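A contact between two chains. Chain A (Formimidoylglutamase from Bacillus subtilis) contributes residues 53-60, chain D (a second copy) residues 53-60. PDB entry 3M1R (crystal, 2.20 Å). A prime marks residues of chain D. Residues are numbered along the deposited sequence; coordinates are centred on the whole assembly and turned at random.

Chain A 53-60: SHSGASFA
Chain D (53-60) SHSGASFA

The same eight residues of two protein copies meet here, and the pairing is nearly symmetric. Together the two stretches bury 322 Å². Most of this comes from His54 and His54′, which are covered by 108 and 101 Å². Phe59 and Phe59′ add 35 and 30 Å².

The register is reciprocal. The CA of His54 lies 7.2 Å from the CA of Gly56′, and the CA of Gly56 lies 7.1 Å from the CA of His54′. Residues 53 to 55 of each chain are extended loop. His54 has phi/psi of -56/135 and His54′ -71/123; Ser55 has -151/126 and Ser55′ -131/134. The chain then turns at Gly56 (-88/23) and Gly56′ (-100/23), and a 3-10 segment includes residues 57 to 59.

Both histidines point their CA-to-CB bonds toward the partner stretch. Both have chi1 in t, at -172° for His54 and 169° for His54′, with chi2 at 59° and 72°. Their rings are near parallel, with planes at 23°, but slid apart so that they barely overlap. The centroids are 4.5 Å apart. NE2 of His54 is 3.2 Å from NE2 of His54′.

Each histidine also packs on the glycine of the other chain. With no side chain on the glycine, the imidazole lies against its CA: His54 CE1 is 3.8 Å from Gly56′ CA, and His54′ CE1 is 3.7 Å from Gly56 CA. A CB at Gly56 would lie 3.8 Å from His54′ NE2, and one at Gly56′ would lie 3.7 Å from His54 NE2, in contact with the ring but not clashing at those atoms. Ser55 O is 3.5 Å from His54′ CE1.

The phenylalanines also pack on this pair. The CA-to-CB bonds of Phe59 and Phe59′ point toward the other stretch, with chi1 in m (-75° and -69°) and chi2 of 115° and 103°. Each turns a ring edge to the face of the partner histidine in an offset arrangement. The Phe59 and His54′ centroids are 5.5 Å apart with planes at 83°; those of Phe59′ and His54 are 5.8 Å apart at 85°. Phe59 CE1 reaches within 3.5 Å of His54′ CB, and Phe59′ CE1 within 3.7 Å of His54 CB.

Internal bonds brace the turns. The CA-to-CB bonds of Ser55 and Ser55′ point away from the other stretch, with chi1 in t. Ala57 N donates to Ser55 OG at 3.0 Å, and Ala57′ N to Ser55′ OG at 3.1 Å. Phe59′ N donates to Gly56′ O at 2.9 Å. Ala60 N bonds Ala57 O at 2.9 Å, and Ala60′ N bonds Ala57′ O at 3.1 Å.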

# COMPACT_ATOMS: atom_id res chain seq x y z
N SER A 53 7.45 -6.79 20.05
CA SER A 53 7.54 -6.61 18.61
C SER A 53 7.43 -5.13 18.25
O SER A 53 6.94 -4.32 19.04
CB SER A 53 6.44 -7.40 17.90
OG SER A 53 5.22 -6.68 17.90
N HIS A 54 7.89 -4.79 17.06
CA HIS A 54 7.80 -3.42 16.58
C HIS A 54 6.36 -2.95 16.62
O HIS A 54 5.44 -3.68 16.22
CB HIS A 54 8.35 -3.32 15.16
CG HIS A 54 8.46 -1.92 14.66
ND1 HIS A 54 9.24 -0.96 15.28
CD2 HIS A 54 7.91 -1.31 13.58
CE1 HIS A 54 9.15 0.17 14.62
NE2 HIS A 54 8.35 -0.01 13.58
N SER A 55 6.15 -1.73 17.12
CA SER A 55 4.78 -1.25 17.31
C SER A 55 4.63 0.25 17.20
O SER A 55 5.33 1.01 17.89
CB SER A 55 4.25 -1.71 18.67
OG SER A 55 2.98 -1.15 18.91
N GLY A 56 3.70 0.68 16.34
CA GLY A 56 3.31 2.07 16.25
C GLY A 56 2.18 2.40 17.22
O GLY A 56 1.44 3.38 17.05
N ALA A 57 2.05 1.59 18.27
CA ALA A 57 0.97 1.77 19.24
C ALA A 57 0.97 3.16 19.89
O ALA A 57 -0.08 3.69 20.24
CB ALA A 57 0.98 0.67 20.31
N SER A 58 2.14 3.78 20.03
CA SER A 58 2.20 5.15 20.54
C SER A 58 1.39 6.14 19.70
O SER A 58 1.15 7.27 20.11
CB SER A 58 3.64 5.64 20.64
OG SER A 58 4.14 5.92 19.35
N PHE A 59 0.95 5.71 18.53
CA PHE A 59 0.18 6.56 17.64
C PHE A 59 -1.31 6.36 17.85
O PHE A 59 -2.09 7.18 17.41
CB PHE A 59 0.50 6.24 16.17
CG PHE A 59 1.84 6.78 15.71
CD1 PHE A 59 2.86 5.92 15.34
CD2 PHE A 59 2.07 8.15 15.65
CE1 PHE A 59 4.07 6.41 14.93
CE2 PHE A 59 3.29 8.65 15.24
CZ PHE A 59 4.30 7.78 14.88
N ALA A 60 -1.70 5.26 18.49
CA ALA A 60 -3.14 4.94 18.62
C ALA A 60 -3.98 6.01 19.35
O ALA A 60 -5.12 6.26 18.97
CB ALA A 60 -3.34 3.57 19.26
N SER D 53 12.05 9.81 16.10
CA SER D 53 10.94 9.33 15.27
C SER D 53 10.57 7.90 15.64
O SER D 53 11.35 7.19 16.28
CB SER D 53 11.33 9.34 13.78
OG SER D 53 11.66 10.64 13.32
N HIS D 54 9.38 7.48 15.23
CA HIS D 54 9.05 6.06 15.20
C HIS D 54 9.86 5.40 14.07
O HIS D 54 9.75 5.81 12.90
CB HIS D 54 7.55 5.89 14.96
CG HIS D 54 7.16 4.48 14.66
ND1 HIS D 54 7.15 3.49 15.61
CD2 HIS D 54 6.78 3.90 13.50
CE1 HIS D 54 6.78 2.35 15.06
NE2 HIS D 54 6.55 2.57 13.77
N SER D 55 10.65 4.37 14.40
CA SER D 55 11.60 3.78 13.44
C SER D 55 11.58 2.25 13.33
O SER D 55 11.58 1.55 14.33
CB SER D 55 13.04 4.24 13.76
OG SER D 55 13.95 3.79 12.78
N GLY D 56 11.58 1.74 12.10
CA GLY D 56 11.76 0.32 11.85
C GLY D 56 13.18 -0.04 11.42
O GLY D 56 13.43 -1.07 10.77
N ALA D 57 14.14 0.81 11.79
CA ALA D 57 15.54 0.57 11.41
C ALA D 57 16.09 -0.73 11.99
O ALA D 57 17.08 -1.26 11.51
CB ALA D 57 16.43 1.73 11.82
N SER D 58 15.46 -1.25 13.04
CA SER D 58 15.90 -2.54 13.55
C SER D 58 15.73 -3.65 12.49
O SER D 58 16.31 -4.72 12.63
CB SER D 58 15.16 -2.89 14.86
OG SER D 58 13.77 -2.89 14.61
N PHE D 59 14.95 -3.42 11.44
CA PHE D 59 14.76 -4.44 10.40
C PHE D 59 15.75 -4.32 9.24
O PHE D 59 15.85 -5.22 8.40
CB PHE D 59 13.34 -4.36 9.82
CG PHE D 59 12.28 -4.79 10.77
CD1 PHE D 59 11.49 -3.85 11.40
CD2 PHE D 59 12.07 -6.12 11.05
CE1 PHE D 59 10.51 -4.23 12.30
CE2 PHE D 59 11.08 -6.52 11.93
CZ PHE D 59 10.30 -5.56 12.56
N ALA D 60 16.46 -3.19 9.18
CA ALA D 60 17.37 -2.90 8.08
C ALA D 60 18.49 -3.94 7.92
O ALA D 60 18.86 -4.27 6.79
CB ALA D 60 17.96 -1.51 8.25